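Side-chain contact in exoglucanase A (Cellulomonas fimi, PDB 7CBD), which hydrolyses beta-1,4-glucosidic linkages of cellulose with inversion of anomeric configuration, releasing cellobiose from non-reducing chain ends through its family 6 catalytic domain, the part described here: residues Q172-K175 with Y176-K180. Residues are numbered along the deposited sequence; the frame is centred on the assembly and turned at random. Where two conformers were deposited one is given.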
ATOM      1  N   GLN A 172      -1.116 -10.039  19.187  0.65  8.50           N
ATOM      2  CA  GLN A 172      -0.648 -11.422  19.217  0.65  9.02           C
ATOM      3  C   GLN A 172      -0.461 -11.977  17.810  0.65  8.97           C
ATOM      4  O   GLN A 172       0.468 -12.759  17.565  0.65  9.40           O
ATOM      5  CB  GLN A 172      -1.607 -12.281  20.039  0.65 11.70           C
ATOM      6  CG  GLN A 172      -1.699 -11.840  21.500  0.65 14.11           C
ATOM      7  CD  GLN A 172      -2.839 -12.490  22.252  0.65 16.63           C
ATOM      8  OE1 GLN A 172      -3.225 -13.622  21.962  0.65 17.06           O
ATOM      9  NE2 GLN A 172      -3.385 -11.775  23.233  0.65 18.46           N
ATOM     10  N   GLY A 173      -1.321 -11.573  16.873  1.00  7.97           N
ATOM     11  CA  GLY A 173      -1.195 -12.057  15.512  1.00  7.29           C
ATOM     12  C   GLY A 173       0.024 -11.499  14.811  1.00  6.45           C
ATOM     13  O   GLY A 173       0.737 -12.231  14.121  1.00  7.48           O
ATOM     14  N   VAL A 174       0.288 -10.200  14.982  1.00  6.07           N
ATOM     15  CA  VAL A 174       1.487  -9.628  14.380  1.00  6.16           C
ATOM     16  C   VAL A 174       2.740 -10.232  15.008  1.00  5.62           C
ATOM     17  O   VAL A 174       3.709 -10.537  14.305  1.00  6.72           O
ATOM     18  CB  VAL A 174       1.472  -8.087  14.421  1.00  6.28           C
ATOM     19  CG1 VAL A 174       2.818  -7.529  13.961  1.00  5.87           C
ATOM     20  CG2 VAL A 174       0.362  -7.548  13.542  1.00  6.59           C
ATOM     21  N   LYS A 175       2.743 -10.434  16.334  1.00  6.38           N
ATOM     22  CA  LYS A 175       3.871 -11.117  16.967  1.00  7.18           C
ATOM     23  C   LYS A 175       4.111 -12.483  16.333  1.00  7.33           C
ATOM     24  O   LYS A 175       5.253 -12.848  16.026  1.00  7.21           O
ATOM     25  CB  LYS A 175       3.646 -11.263  18.476  1.00  8.31           C
ATOM     26  CG  LYS A 175       4.637 -12.233  19.130  1.00  9.61           C
ATOM     27  CD  LYS A 175       4.408 -12.434  20.617  1.00 11.46           C
ATOM     28  CE  LYS A 175       5.069 -13.738  21.119  1.00 11.98           C
ATOM     29  NZ  LYS A 175       6.562 -13.796  20.944  1.00 12.21           N
ATOM     30  N   TYR A 176       3.040 -13.253  16.128  1.00  6.98           N
ATOM     31  CA  TYR A 176       3.187 -14.593  15.570  1.00  7.47           C
ATOM     32  C   TYR A 176       3.721 -14.539  14.144  1.00  7.69           C
ATOM     33  O   TYR A 176       4.621 -15.303  13.777  1.00  7.81           O
ATOM     34  CB  TYR A 176       1.843 -15.315  15.618  1.00  7.42           C
ATOM     35  CG  TYR A 176       1.938 -16.793  15.324  1.00  7.75           C
ATOM     36  CD1 TYR A 176       2.284 -17.697  16.323  1.00  8.68           C
ATOM     37  CD2 TYR A 176       1.695 -17.285  14.046  1.00  7.84           C
ATOM     38  CE1 TYR A 176       2.365 -19.052  16.058  1.00  9.51           C
ATOM     39  CE2 TYR A 176       1.778 -18.640  13.772  1.00  7.89           C
ATOM     40  CZ  TYR A 176       2.121 -19.514  14.781  1.00  8.92           C
ATOM     41  OH  TYR A 176       2.203 -20.861  14.511  1.00 10.24           O
ATOM     42  N   ALA A 177       3.165 -13.644  13.320  1.00  7.07           N
ATOM     43  CA  ALA A 177       3.640 -13.482  11.953  1.00  6.63           C
ATOM     44  C   ALA A 177       5.120 -13.134  11.942  1.00  5.49           C
ATOM     45  O   ALA A 177       5.911 -13.753  11.219  1.00  6.78           O
ATOM     46  CB  ALA A 177       2.823 -12.401  11.248  1.00  7.67           C
ATOM     47  N   LEU A 178       5.513 -12.155  12.762  1.00  5.49           N
ATOM     48  CA  LEU A 178       6.911 -11.740  12.814  1.00  6.97           C
ATOM     49  C   LEU A 178       7.813 -12.869  13.296  1.00  6.85           C
ATOM     50  O   LEU A 178       8.890 -13.094  12.729  1.00  6.97           O
ATOM     51  CB  LEU A 178       7.063 -10.514  13.713  1.00  7.14           C
ATOM     52  CG  LEU A 178       6.477  -9.203  13.183  1.00  6.52           C
ATOM     53  CD1 LEU A 178       6.589  -8.145  14.255  1.00  7.22           C
ATOM     54  CD2 LEU A 178       7.188  -8.744  11.926  1.00  7.30           C
ATOM     55  N   ASP A 179       7.395 -13.596  14.338  1.00  6.83           N
ATOM     56  CA  ASP A 179       8.218 -14.685  14.856  1.00  7.34           C
ATOM     57  C   ASP A 179       8.433 -15.755  13.793  1.00  6.90           C
ATOM     58  O   ASP A 179       9.561 -16.221  13.575  1.00  7.81           O
ATOM     59  CB  ASP A 179       7.562 -15.318  16.091  1.00  7.97           C
ATOM     60  CG  ASP A 179       7.725 -14.489  17.364  1.00  7.51           C
ATOM     61  OD1 ASP A 179       8.601 -13.593  17.425  1.00  7.90           O
ATOM     62  OD2 ASP A 179       6.972 -14.760  18.327  1.00  8.61           O
ATOM     63  N   LYS A 180       7.353 -16.164  13.118  1.00  6.51           N
ATOM     64  CA  LYS A 180       7.457 -17.240  12.137  1.00  6.98           C
ATOM     65  C   LYS A 180       8.237 -16.801  10.908  1.00  6.36           C
ATOM     66  O   LYS A 180       9.036 -17.571  10.365  1.00  8.71           O
ATOM     67  CB  LYS A 180       6.064 -17.723  11.741  1.00  9.15           C
ATOM     68  CG  LYS A 180       5.342 -18.438  12.869  1.00 10.65           C
ATOM     69  CD  LYS A 180       5.855 -19.853  13.041  1.00 15.19           C
ATOM     70  CE  LYS A 180       5.415 -20.725  11.869  1.00 17.94           C
ATOM     71  NZ  LYS A 180       5.596 -22.187  12.121  1.00 20.09           N
TER
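K175 and D179, one helical turn apart, are joined by a salt bridge: K175 NZ lies 2.8 Å from D179 OD2 and meets the syn lone pair of that oxygen. The lysine chain is extended as far as CE, then bends at its last torsion (chi4 61°), which swings the ammonium onto the carboxylate, and K175 CG and CE each lie 3.5 Å from D179 OD2. K175 NZ also bonds to S218 O, at the end of helix 202-218, and D179 OD1 accepts T220 N just after it. With an alanine at K175, D179 OD2 would probably lose its countercharge and S218 O this donor. The tight part is the buried face: V174 CG1, set anti to its backbone nitrogen (chi1 172°), runs alongside L178, 3.8 Å from CD1, L178 CG sits 3.3 Å from V174 O, and I191 of strand 187-192 and V215 of helix 202-218 pack on both. Partly exposed Y176 leans on helix 114-132, its OH bonded to D126, while K180 CG lies 3.7 Å above one ring face, toward its rim. Loosest is exposed Q172, whose side-chain end leads away from 176-180. Backbone bonds such as L178 N to V174 O (2.9 Å, 169° at the hydrogen) confirm regular i to i+4 geometry. These features mark an amphipathic alpha-helix with an i to i+4 lysine-aspartate bridge, packed against the parallel strands of the distorted beta/alpha barrel of glycoside hydrolase family 6.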